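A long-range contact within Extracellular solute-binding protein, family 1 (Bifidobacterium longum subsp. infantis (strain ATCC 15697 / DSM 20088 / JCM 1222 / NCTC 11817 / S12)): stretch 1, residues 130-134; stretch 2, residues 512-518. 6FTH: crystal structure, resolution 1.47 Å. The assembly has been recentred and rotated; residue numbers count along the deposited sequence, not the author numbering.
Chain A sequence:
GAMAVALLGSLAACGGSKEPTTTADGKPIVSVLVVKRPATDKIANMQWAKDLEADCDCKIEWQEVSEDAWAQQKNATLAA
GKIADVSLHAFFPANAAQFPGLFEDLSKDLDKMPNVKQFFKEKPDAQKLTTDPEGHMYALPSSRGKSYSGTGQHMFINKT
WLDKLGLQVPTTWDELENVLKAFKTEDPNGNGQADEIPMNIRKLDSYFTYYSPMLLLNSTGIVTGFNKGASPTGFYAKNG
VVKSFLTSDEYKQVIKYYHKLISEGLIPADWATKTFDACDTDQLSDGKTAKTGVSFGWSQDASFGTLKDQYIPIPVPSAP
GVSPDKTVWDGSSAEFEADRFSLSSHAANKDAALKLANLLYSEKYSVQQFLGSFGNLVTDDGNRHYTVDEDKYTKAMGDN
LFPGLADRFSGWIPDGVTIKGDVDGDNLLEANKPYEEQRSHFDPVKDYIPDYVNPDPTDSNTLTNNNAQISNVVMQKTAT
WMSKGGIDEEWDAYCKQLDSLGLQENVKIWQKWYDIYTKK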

# COMPACT_ATOMS: atom_id res chain seq x y z
N THR A 130 10.48 -0.40 11.58
CA THR A 130 9.94 -0.91 12.84
C THR A 130 10.74 -0.51 14.07
O THR A 130 10.47 -1.02 15.16
CB THR A 130 9.78 -2.43 12.79
OG1 THR A 130 11.07 -3.03 12.66
CG2 THR A 130 8.86 -2.83 11.63
N THR A 131 11.72 0.39 13.92
CA THR A 131 12.61 0.77 15.01
C THR A 131 12.36 2.22 15.37
O THR A 131 12.41 3.10 14.50
CB THR A 131 14.07 0.61 14.59
OG1 THR A 131 14.35 -0.76 14.30
CG2 THR A 131 14.98 1.06 15.72
N ASP A 132 12.11 2.49 16.65
CA ASP A 132 11.88 3.86 17.09
C ASP A 132 13.20 4.60 17.25
O ASP A 132 14.28 4.01 17.17
CB ASP A 132 11.00 3.88 18.34
CG ASP A 132 11.68 3.30 19.59
OD1 ASP A 132 12.92 3.34 19.70
OD2 ASP A 132 10.94 2.79 20.44
N PRO A 133 13.16 5.93 17.41
CA PRO A 133 14.42 6.68 17.49
C PRO A 133 15.22 6.34 18.73
O PRO A 133 16.45 6.52 18.72
CB PRO A 133 13.97 8.15 17.47
CG PRO A 133 12.54 8.12 17.02
CD PRO A 133 12.00 6.82 17.53
N GLU A 134 14.57 5.84 19.79
CA GLU A 134 15.30 5.32 20.94
C GLU A 134 15.90 3.95 20.68
O GLU A 134 16.66 3.45 21.52
CB GLU A 134 14.40 5.27 22.18
CG GLU A 134 14.41 6.56 23.01
CD GLU A 134 15.82 6.99 23.42
OE1 GLU A 134 16.45 7.77 22.66
OE2 GLU A 134 16.31 6.53 24.48
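Stretch 2, residues 512-518: KWYDIYT

Pro-133 is the apolar centre of this small contact, which buries 179 Å² summed over both sides and brings together residues at least 380 apart in sequence. Its CA-to-CB bond points toward stretch 2, and its ring, puckered C-gamma exo, meets three side chains of the helix. Pro-133 CG lies 3.6 Å from Tyr-517 CE1, an oblique approach to the phenol ring, and 3.9 Å from Trp-513 CZ3, where it meets the indole at its edge, near the ring plane. Pro-133 CB packs 3.8 Å from Ile-516 CG2, the methyl branch of a residue whose CA-to-CB bond also points toward stretch 1.

Stretch 2 is helical throughout and continues a helix that begins earlier in the chain; the backbone hydrogen bonds from Ile-516 N to Lys-512 O (2.9 Å) and from Tyr-517 N to Trp-513 O (3.0 Å) hold this turn. The i to i+4 spacing places Trp-513 and Tyr-517 one turn apart, with Ile-516 beside them, so all three can reach a single proline. The stretches' end-to-end CA lines run steeply across each other. Residues 131-134 form an irregular loop with no strand to pair, and the backbones stay well separated: the nearest CA atoms, of Pro-133 and Tyr-517, are 6.9 Å apart. Side chains therefore bridge the gap from the helix. Those of Trp-513 and Tyr-517 leave the backbone sideways, yet their ends come nearer to the loop.

Outward from the proline, the phenol oxygen of Tyr-517 sits against the loop. Tyr-517 OH is 3.3 Å from Pro-133 CD, 3.6 Å from Asp-132 CA and 3.5 Å from Thr-131 O, which lies near the plane of the ring at its edge. No hydrogen bond crosses between the stretches; Tyr-517 OH is hydrogen-bonded elsewhere in the structure. The carboxylate end of Asp-132 leads away from the helix.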

# COMPACT_ATOMS: atom_id res chain seq x y z
N LYS A 512 8.17 17.60 13.47
CA LYS A 512 9.09 17.21 14.54
C LYS A 512 9.63 15.81 14.32
O LYS A 512 10.84 15.58 14.39
CB LYS A 512 8.38 17.30 15.88
CG LYS A 512 9.26 16.87 17.05
CD LYS A 512 8.57 17.02 18.37
CE LYS A 512 7.50 15.99 18.53
NZ LYS A 512 6.84 16.01 19.88
N TRP A 513 8.75 14.85 14.08
CA TRP A 513 9.22 13.47 13.92
C TRP A 513 9.97 13.29 12.61
O TRP A 513 10.96 12.56 12.55
CB TRP A 513 8.06 12.50 14.04
CG TRP A 513 7.57 12.44 15.45
CD1 TRP A 513 6.44 13.01 15.96
CD2 TRP A 513 8.28 11.88 16.57
NE1 TRP A 513 6.39 12.82 17.33
CE2 TRP A 513 7.51 12.15 17.72
CE3 TRP A 513 9.49 11.19 16.70
CZ2 TRP A 513 7.89 11.70 18.99
CZ3 TRP A 513 9.87 10.76 17.97
CH2 TRP A 513 9.07 11.02 19.10
N TYR A 514 9.52 13.96 11.55
CA TYR A 514 10.29 13.96 10.32
C TYR A 514 11.71 14.43 10.57
O TYR A 514 12.68 13.82 10.09
CB TYR A 514 9.57 14.84 9.31
CG TYR A 514 10.32 15.11 8.05
CD1 TYR A 514 10.24 14.24 6.96
CD2 TYR A 514 11.07 16.26 7.93
CE1 TYR A 514 10.93 14.51 5.78
CE2 TYR A 514 11.74 16.54 6.76
CZ TYR A 514 11.67 15.66 5.67
OH TYR A 514 12.38 15.96 4.51
N ASP A 515 11.87 15.51 11.32
CA ASP A 515 13.20 16.04 11.62
C ASP A 515 14.01 15.04 12.45
O ASP A 515 15.18 14.78 12.16
CB ASP A 515 13.08 17.38 12.36
CG ASP A 515 12.60 18.50 11.47
OD1 ASP A 515 12.59 18.34 10.23
OD2 ASP A 515 12.23 19.55 12.02
N ILE A 516 13.40 14.46 13.49
CA ILE A 516 14.10 13.49 14.34
C ILE A 516 14.65 12.35 13.50
O ILE A 516 15.81 11.93 13.66
CB ILE A 516 13.16 12.98 15.44
CG1 ILE A 516 12.95 14.07 16.51
CG2 ILE A 516 13.69 11.69 16.07
CD1 ILE A 516 11.84 13.75 17.51
N TYR A 517 13.84 11.83 12.57
CA TYR A 517 14.22 10.64 11.80
C TYR A 517 15.14 10.96 10.63
O TYR A 517 15.92 10.09 10.21
CB TYR A 517 12.97 9.94 11.26
CG TYR A 517 12.33 8.95 12.19
CD1 TYR A 517 11.33 9.32 13.09
CD2 TYR A 517 12.69 7.60 12.14
CE1 TYR A 517 10.73 8.38 13.92
CE2 TYR A 517 12.10 6.67 12.96
CZ TYR A 517 11.12 7.06 13.84
OH TYR A 517 10.54 6.09 14.64
N THR A 518 15.11 12.17 10.08
CA THR A 518 15.79 12.42 8.81
C THR A 518 16.91 13.44 8.89
O THR A 518 17.72 13.50 7.94
CB THR A 518 14.79 12.85 7.72
OG1 THR A 518 15.44 12.78 6.45
CG2 THR A 518 14.38 14.24 7.92